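Local coordinates for protein NAD(P)H-flavin oxidoreductase (Agrobacterium tumefaciens str. C58, PDB 2FRE) that binds flavin mononucleotide and probably uses NAD(P)H to carry out flavin-dependent reductions, at residues L121-Q124 / A125-G129; D148-D151 / G152-V155; E76-Q79 / K80-K83. All coordinates share one frame; numbering follows the deposited sequence.

Interaction 1. Residues L121-Q124 / A125-G129; sequences LAMQ and AHLLG
Leu121 O accepts the amide of Ala125 at 2.9 Å, opening a run of four i to i+4 bonds through the last turns of helix 110-127. Ala122 O takes His126 N in the same way, while the Leu121 and Ala125 side chains turn to Ile39 of helix 33-44 and Ile161 of strand 153-162. At Met123, modelled as selenomethionine, the carbonyl receives Leu127 N and the side chain reaches the next turn. Its CG stands opposite the backbone N (chi1 -164°), and bends further out bring CE alongside the His126 imidazole, 3.5 Å from ND1, and 3.8 Å from CG of Leu127. Gln124 O accepts Leu128 N in a longer, more bent bond, at 3.1 Å with an N-H...O angle of 141°, and its side chain, bent at chi2, crosses Leu127 at about a right angle and reaches Leu128. Gly129 then takes positive phi and completes a Schellman motif, its N bonded to His126 O. Met123 also packs on Met123 of the second subunit, which places this helix end at the dimer interface. The contact thus rests on backbone bonds, with apolar Met123-Leu127 contact beside them, and leaves His126 ND1 buried next to the Met123 methyl with no polar partner.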
loop_
_atom_site.group_PDB
_atom_site.type_symbol
_atom_site.label_atom_id
_atom_site.label_comp_id
_atom_site.label_asym_id
_atom_site.label_seq_id
_atom_site.Cartn_x
_atom_site.Cartn_y
_atom_site.Cartn_z
ATOM N N LEU A 121 -7.233 -1.390 -2.804
ATOM C CA LEU A 121 -8.118 -2.507 -3.202
ATOM C C LEU A 121 -8.844 -3.129 -1.989
ATOM O O LEU A 121 -10.080 -3.291 -1.975
ATOM C CB LEU A 121 -7.270 -3.569 -3.922
ATOM C CG LEU A 121 -7.923 -4.729 -4.674
ATOM C CD1 LEU A 121 -6.882 -5.375 -5.581
ATOM C CD2 LEU A 121 -8.551 -5.737 -3.723
ATOM N N ALA A 122 -8.046 -3.492 -0.985
ATOM C CA ALA A 122 -8.554 -4.093 0.261
ATOM C C ALA A 122 -9.510 -3.160 1.000
ATOM O O ALA A 122 -10.549 -3.596 1.544
ATOM C CB ALA A 122 -7.394 -4.482 1.145
HETATM N N MSE A 123 -9.186 -1.878 0.993
HETATM C CA MSE A 123 -9.994 -0.869 1.648
HETATM C C MSE A 123 -11.325 -0.669 0.944
HETATM O O MSE A 123 -12.363 -0.645 1.572
HETATM C CB MSE A 123 -9.218 0.439 1.733
HETATM C CG MSE A 123 -9.772 1.443 2.691
HETATM SE SE MSE A 123 -9.962 0.735 4.511
HETATM C CE MSE A 123 -11.430 0.515 4.455
ATOM N N GLN A 124 -11.279 -0.537 -0.368
ATOM C CA GLN A 124 -12.522 -0.386 -1.135
ATOM C C GLN A 124 -13.419 -1.628 -1.013
ATOM O O GLN A 124 -14.647 -1.514 -0.843
ATOM C CB GLN A 124 -12.247 -0.020 -2.598
ATOM C CG GLN A 124 -13.503 0.344 -3.419
ATOM C CD GLN A 124 -14.382 1.427 -2.821
ATOM O OE1 GLN A 124 -15.331 1.164 -2.016
ATOM N NE2 GLN A 124 -14.136 2.645 -3.239
ATOM N N ALA A 125 -12.808 -2.804 -1.063
ATOM C CA ALA A 125 -13.522 -4.067 -0.824
ATOM C C ALA A 125 -14.222 -4.051 0.549
ATOM O O ALA A 125 -15.429 -4.326 0.657
ATOM C CB ALA A 125 -12.550 -5.254 -0.915
ATOM N N HIS A 126 -13.447 -3.756 1.587
ATOM C CA HIS A 126 -13.992 -3.558 2.925
ATOM C C HIS A 126 -15.192 -2.609 2.948
ATOM O O HIS A 126 -16.253 -2.925 3.524
ATOM C CB HIS A 126 -12.938 -3.038 3.911
ATOM C CG HIS A 126 -13.491 -2.887 5.290
ATOM N ND1 HIS A 126 -13.812 -1.662 5.833
ATOM C CD2 HIS A 126 -13.857 -3.809 6.200
ATOM C CE1 HIS A 126 -14.334 -1.839 7.029
ATOM N NE2 HIS A 126 -14.398 -3.135 7.268
ATOM N N LEU A 127 -15.033 -1.448 2.318
ATOM C CA LEU A 127 -16.096 -0.451 2.315
ATOM C C LEU A 127 -17.398 -0.919 1.646
ATOM O O LEU A 127 -18.491 -0.466 2.019
ATOM C CB LEU A 127 -15.603 0.861 1.705
ATOM C CG LEU A 127 -14.584 1.621 2.566
ATOM C CD1 LEU A 127 -13.920 2.718 1.760
ATOM C CD2 LEU A 127 -15.219 2.213 3.837
ATOM N N LEU A 128 -17.289 -1.840 0.692
ATOM C CA LEU A 128 -18.455 -2.438 0.029
ATOM C C LEU A 128 -19.048 -3.645 0.755
ATOM O O LEU A 128 -20.054 -4.189 0.313
ATOM C CB LEU A 128 -18.083 -2.835 -1.411
ATOM C CG LEU A 128 -17.805 -1.660 -2.347
ATOM C CD1 LEU A 128 -17.241 -2.175 -3.645
ATOM C CD2 LEU A 128 -19.089 -0.855 -2.580
ATOM N N GLY A 129 -18.442 -4.061 1.862
ATOM C CA GLY A 129 -18.987 -5.139 2.661
ATOM C C GLY A 129 -18.315 -6.466 2.402
ATOM O O GLY A 129 -18.797 -7.510 2.857
#

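Interaction 2. Residues D148-D151 / G152-V155; sequences DIPD and GFKV
A type II beta turn from Pro150 to Phe153 forms this local contact, leading the loop after helix 140-146 into strand 153-162 of the antiparallel sheet. The turn is closed by a weak hydrogen bond from Phe153 N to Pro150 O, 3.4 Å with an N-H...O angle of 139°. Gly152 occupies the third position with positive phi (85°), a conformation that suits glycine, close to the carbonyl of Asp151. Apolar side chains supply much of the remaining contact. Ile149 sends CG2 against CB of Phe153, 3.5 Å away, and its other branch ends with CD1 beside CG2 of Val155, the two side chains meeting at about a right angle. The Pro150 ring lies next to one ortho carbon of the phenyl group, CD 3.9 Å from Phe153 CD2, while the carbonyl oxygens of Pro150 and Asp151 sit at the edge of that ring, near its plane. Ile92 of strand 87-98 touches both Ile149 and Phe153, and Phe195 of the second subunit meets the Phe153 ring edge-to-face, so the turn joins the sheet to the partner chain. Lys154 points away from the turn and reaches forward along its own strand, its NZ donating to Val155 O from above the carbonyl plane. A water spans the turn, lying 2.7 Å from Pro150 O and 2.7 Å from Phe153 O.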
loop_
_atom_site.group_PDB
_atom_site.type_symbol
_atom_site.label_atom_id
_atom_site.label_comp_id
_atom_site.label_asym_id
_atom_site.label_seq_id
_atom_site.Cartn_x
_atom_site.Cartn_y
_atom_site.Cartn_z
ATOM N N ASP A 148 -0.361 -15.117 -19.548
ATOM C CA ASP A 148 0.248 -14.328 -20.625
ATOM C C ASP A 148 0.813 -13.015 -20.115
ATOM O O ASP A 148 0.620 -11.969 -20.726
ATOM C CB ASP A 148 -0.761 -14.038 -21.741
ATOM C CG ASP A 148 -1.306 -15.296 -22.381
ATOM O OD1 ASP A 148 -0.519 -16.252 -22.554
ATOM O OD2 ASP A 148 -2.523 -15.324 -22.704
ATOM N N ILE A 149 1.505 -13.069 -18.984
ATOM C CA ILE A 149 2.097 -11.873 -18.445
ATOM C C ILE A 149 3.373 -11.607 -19.231
ATOM O O ILE A 149 4.200 -12.509 -19.351
ATOM C CB ILE A 149 2.358 -12.019 -16.951
ATOM C CG1 ILE A 149 1.000 -12.142 -16.234
ATOM C CG2 ILE A 149 3.193 -10.818 -16.425
ATOM C CD1 ILE A 149 1.096 -12.624 -14.850
ATOM N N PRO A 150 3.525 -10.381 -19.777
ATOM C CA PRO A 150 4.684 -10.075 -20.619
ATOM C C PRO A 150 5.946 -9.940 -19.799
ATOM O O PRO A 150 5.881 -9.814 -18.578
ATOM C CB PRO A 150 4.324 -8.722 -21.255
ATOM C CG PRO A 150 2.909 -8.435 -20.835
ATOM C CD PRO A 150 2.652 -9.207 -19.627
ATOM N N ASP A 151 7.082 -9.972 -20.482
ATOM C CA ASP A 151 8.379 -9.781 -19.868
ATOM C C ASP A 151 8.422 -8.407 -19.214
ATOM O O ASP A 151 7.854 -7.440 -19.737
ATOM C CB ASP A 151 9.513 -9.894 -20.910
ATOM C CG ASP A 151 9.600 -11.284 -21.550
ATOM O OD1 ASP A 151 8.916 -12.229 -21.072
ATOM O OD2 ASP A 151 10.355 -11.439 -22.540
ATOM N N GLY A 152 9.087 -8.333 -18.068
ATOM C CA GLY A 152 9.250 -7.067 -17.377
ATOM C C GLY A 152 8.072 -6.740 -16.486
ATOM O O GLY A 152 7.964 -5.617 -16.016
ATOM N N PHE A 153 7.171 -7.706 -16.292
ATOM C CA PHE A 153 6.090 -7.582 -15.316
ATOM C C PHE A 153 6.248 -8.636 -14.240
ATOM O O PHE A 153 6.460 -9.807 -14.546
ATOM C CB PHE A 153 4.734 -7.718 -16.005
ATOM C CG PHE A 153 4.352 -6.507 -16.811
ATOM C CD1 PHE A 153 3.547 -5.522 -16.250
ATOM C CD2 PHE A 153 4.809 -6.344 -18.105
ATOM C CE1 PHE A 153 3.200 -4.401 -16.952
ATOM C CE2 PHE A 153 4.469 -5.214 -18.828
ATOM C CZ PHE A 153 3.653 -4.238 -18.244
ATOM N N LYS A 154 6.121 -8.209 -12.991
ATOM C CA LYS A 154 6.316 -9.044 -11.818
ATOM C C LYS A 154 4.974 -9.389 -11.147
ATOM O O LYS A 154 4.101 -8.524 -10.997
ATOM C CB LYS A 154 7.225 -8.305 -10.834
ATOM C CG LYS A 154 7.326 -8.926 -9.470
ATOM C CD LYS A 154 8.357 -8.238 -8.603
ATOM C CE LYS A 154 8.175 -8.520 -7.133
ATOM N NZ LYS A 154 7.416 -9.775 -6.876
ATOM N N VAL A 155 4.830 -10.649 -10.742
ATOM C CA VAL A 155 3.690 -11.087 -9.953
ATOM C C VAL A 155 3.987 -10.744 -8.488
ATOM O O VAL A 155 4.934 -11.253 -7.906
ATOM C CB VAL A 155 3.425 -12.606 -10.113
ATOM C CG1 VAL A 155 2.203 -13.024 -9.296
ATOM C CG2 VAL A 155 3.238 -12.969 -11.596
HETATM O O HOH W 1 6.901 -11.433 -16.688
#

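Interaction 3. Residues E76-Q79 / K80-K83; sequences EGNQ and KWAK. With FMN (flavin mononucleotide), chain C.
Helix 76-82 runs through both segments as a short alpha-helix in which Ala82 N bonds to Asn78 O at 2.9 Å, Lys83 N to Gln79 O, and Lys80 N, at a longer 3.3 Å, to Glu76 O. Asn78 O is shared: Ala82 N arrives nearly along the C=O axis, whereas Trp81 N comes from above the carbonyl plane, 51° out of it, so two donors grip one oxygen. That oxygen also lies over one face of the Trp81 indole, 3.5 Å above its plane and offset toward the rim.

The helix is amphipathic, and its inner side belongs to the flavin pocket of this nitroreductase-family protein. Trp81 takes chi1 of 55°, with CG wedged between the backbone N and the carbonyl carbon, and this swings the indole back alongside Asn78. The two side chains point the same way, their amide and ring planes 83° apart, and both reach the flavin mononucleotide. The Asn78 amide lies against the N3 and O4 side of the isoalloxazine. Met135 of strand 131-135 packs on Asn78, Trp81 and Ala82, and His133 of the same strand meets the indole, so the helix is held against the sheet beside the cofactor.

On the outer side, Glu76 and Lys80 form a salt bridge one turn apart, OE1 to NZ 3.3 Å. The glutamate is extended, and the lysine reaches it by running its CG and CD past the carbonyls of Glu76 and Gly77 before bending at its last torsion. Lys83 likewise lays its aliphatic chain along Gln79 O and also touches Val71 of helix 67-72. The indole comes nearest the flavin where Trp81 CZ2 lies 3.7 Å from FMN O2.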
loop_
_atom_site.group_PDB
_atom_site.type_symbol
_atom_site.label_atom_id
_atom_site.label_comp_id
_atom_site.label_asym_id
_atom_site.label_seq_id
_atom_site.Cartn_x
_atom_site.Cartn_y
_atom_site.Cartn_z
ATOM N N GLU A 76 -1.743 -25.472 -2.729
ATOM C CA GLU A 76 -2.805 -26.361 -2.239
ATOM C C GLU A 76 -3.446 -25.834 -0.969
ATOM O O GLU A 76 -4.670 -25.842 -0.838
ATOM C CB GLU A 76 -2.241 -27.768 -1.989
ATOM C CG GLU A 76 -3.172 -28.720 -1.217
ATOM C CD GLU A 76 -2.625 -30.155 -1.111
ATOM O OE1 GLU A 76 -3.371 -31.047 -0.620
ATOM O OE2 GLU A 76 -1.456 -30.399 -1.516
ATOM N N GLY A 77 -2.605 -25.390 -0.039
ATOM C CA GLY A 77 -3.057 -24.857 1.235
ATOM C C GLY A 77 -4.020 -23.706 1.049
ATOM O O GLY A 77 -5.098 -23.697 1.623
ATOM N N ASN A 78 -3.629 -22.733 0.238
ATOM C CA ASN A 78 -4.508 -21.604 -0.067
ATOM C C ASN A 78 -5.747 -22.015 -0.858
ATOM O O ASN A 78 -6.832 -21.483 -0.615
ATOM C CB ASN A 78 -3.768 -20.497 -0.828
ATOM C CG ASN A 78 -2.801 -19.714 0.046
ATOM O OD1 ASN A 78 -1.772 -19.215 -0.443
ATOM N ND2 ASN A 78 -3.130 -19.572 1.322
ATOM N N GLN A 79 -5.610 -22.959 -1.790
ATOM C CA GLN A 79 -6.764 -23.408 -2.577
ATOM C C GLN A 79 -7.934 -23.825 -1.707
ATOM O O GLN A 79 -9.081 -23.573 -2.052
ATOM C CB GLN A 79 -6.406 -24.591 -3.465
ATOM C CG GLN A 79 -5.570 -24.225 -4.662
ATOM C CD GLN A 79 -5.322 -25.406 -5.586
ATOM O OE1 GLN A 79 -4.239 -25.538 -6.161
ATOM N NE2 GLN A 79 -6.327 -26.249 -5.755
ATOM N N LYS A 80 -7.627 -24.488 -0.594
ATOM C CA LYS A 80 -8.618 -25.111 0.264
ATOM C C LYS A 80 -9.725 -24.144 0.651
ATOM O O LYS A 80 -10.880 -24.526 0.718
ATOM C CB LYS A 80 -7.951 -25.633 1.540
ATOM C CG LYS A 80 -7.059 -26.827 1.333
ATOM C CD LYS A 80 -6.186 -27.116 2.562
ATOM C CE LYS A 80 -5.783 -28.599 2.656
ATOM N NZ LYS A 80 -5.088 -29.154 1.426
ATOM N N TRP A 81 -9.362 -22.886 0.907
ATOM C CA TRP A 81 -10.335 -21.874 1.328
ATOM C C TRP A 81 -10.620 -20.853 0.240
ATOM O O TRP A 81 -11.751 -20.406 0.110
ATOM C CB TRP A 81 -9.879 -21.169 2.628
ATOM C CG TRP A 81 -8.528 -20.557 2.560
ATOM C CD1 TRP A 81 -7.344 -21.152 2.885
ATOM C CD2 TRP A 81 -8.209 -19.234 2.141
ATOM N NE1 TRP A 81 -6.312 -20.287 2.700
ATOM C CE2 TRP A 81 -6.805 -19.100 2.233
ATOM C CE3 TRP A 81 -8.965 -18.151 1.682
ATOM C CZ2 TRP A 81 -6.142 -17.932 1.885
ATOM C CZ3 TRP A 81 -8.302 -16.979 1.335
ATOM C CH2 TRP A 81 -6.905 -16.883 1.426
ATOM N N ALA A 82 -9.600 -20.477 -0.530
ATOM C CA ALA A 82 -9.758 -19.448 -1.563
ATOM C C ALA A 82 -10.670 -19.869 -2.729
ATOM O O ALA A 82 -11.202 -19.014 -3.440
ATOM C CB ALA A 82 -8.413 -19.007 -2.080
ATOM N N LYS A 83 -10.849 -21.170 -2.918
ATOM C CA LYS A 83 -11.722 -21.676 -3.969
ATOM C C LYS A 83 -13.159 -21.292 -3.724
ATOM O O LYS A 83 -13.969 -21.404 -4.628
ATOM C CB LYS A 83 -11.610 -23.194 -4.110
ATOM C CG LYS A 83 -12.133 -24.009 -2.945
ATOM C CD LYS A 83 -11.589 -25.411 -3.051
ATOM C CE LYS A 83 -12.066 -26.317 -1.960
ATOM N NZ LYS A 83 -11.505 -27.710 -2.159
HETATM N N1 FMN C . -2.545 -15.491 4.037
HETATM C C2 FMN C . -2.636 -16.851 3.747
HETATM O O2 FMN C . -3.431 -17.564 4.369
HETATM N N3 FMN C . -1.825 -17.422 2.781
HETATM C C4 FMN C . -0.927 -16.677 2.066
HETATM O O4 FMN C . -0.384 -17.175 1.060
HETATM C C4A FMN C . -0.840 -15.299 2.360
HETATM N N5 FMN C . 0.056 -14.502 1.668
HETATM C C5A FMN C . 0.075 -13.139 1.914
HETATM C C6 FMN C . 0.947 -12.343 1.192
HETATM C C7 FMN C . 0.992 -10.980 1.402
HETATM C C7M FMN C . 1.549 -10.173 0.262
HETATM C C8 FMN C . 0.173 -10.384 2.367
HETATM C C8M FMN C . -0.210 -8.928 2.245
HETATM C C9 FMN C . -0.703 -11.174 3.100
HETATM C C9A FMN C . -0.736 -12.565 2.887
HETATM N N10 FMN C . -1.591 -13.359 3.622
HETATM C C10 FMN C . -1.654 -14.718 3.341
HETATM C "C1'" FMN C . -2.416 -12.794 4.751
HETATM C "C2'" FMN C . -1.612 -12.206 5.908
HETATM O "O2'" FMN C . -1.138 -13.210 6.798
HETATM C "C3'" FMN C . -2.453 -11.168 6.646
HETATM O "O3'" FMN C . -2.730 -10.074 5.779
HETATM C "C4'" FMN C . -1.761 -10.706 7.923
HETATM O "O4'" FMN C . -1.665 -11.775 8.849
HETATM C "C5'" FMN C . -2.458 -9.529 8.597
HETATM O "O5'" FMN C . -3.787 -9.865 8.960
HETATM P P FMN C . -5.038 -8.995 8.443
HETATM O O1P FMN C . -4.952 -7.657 9.159
HETATM O O2P FMN C . -4.912 -8.769 6.945
HETATM O O3P FMN C . -6.277 -9.779 8.783
#

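In the fold
From the N terminus, interaction 3 comes first, followed by interaction 1 and then interaction 2; each is a continuous local stretch, so they stand in series and neither nest nor cross. Residues 76-83 place a short helix beside the flavin just before strand 87-98. Interaction 1 closes the end of helix 110-127, ahead of strand 131-135, and interaction 2 turns the chain into strand 153-162, which pairs with both of those strands. None touches another, the nearest atoms of each pair being about 12 Å apart. Interactions 1 and 2 lie on opposite sides of the chain's centre, and both meet the second subunit, whereas interaction 3 serves the cofactor pocket.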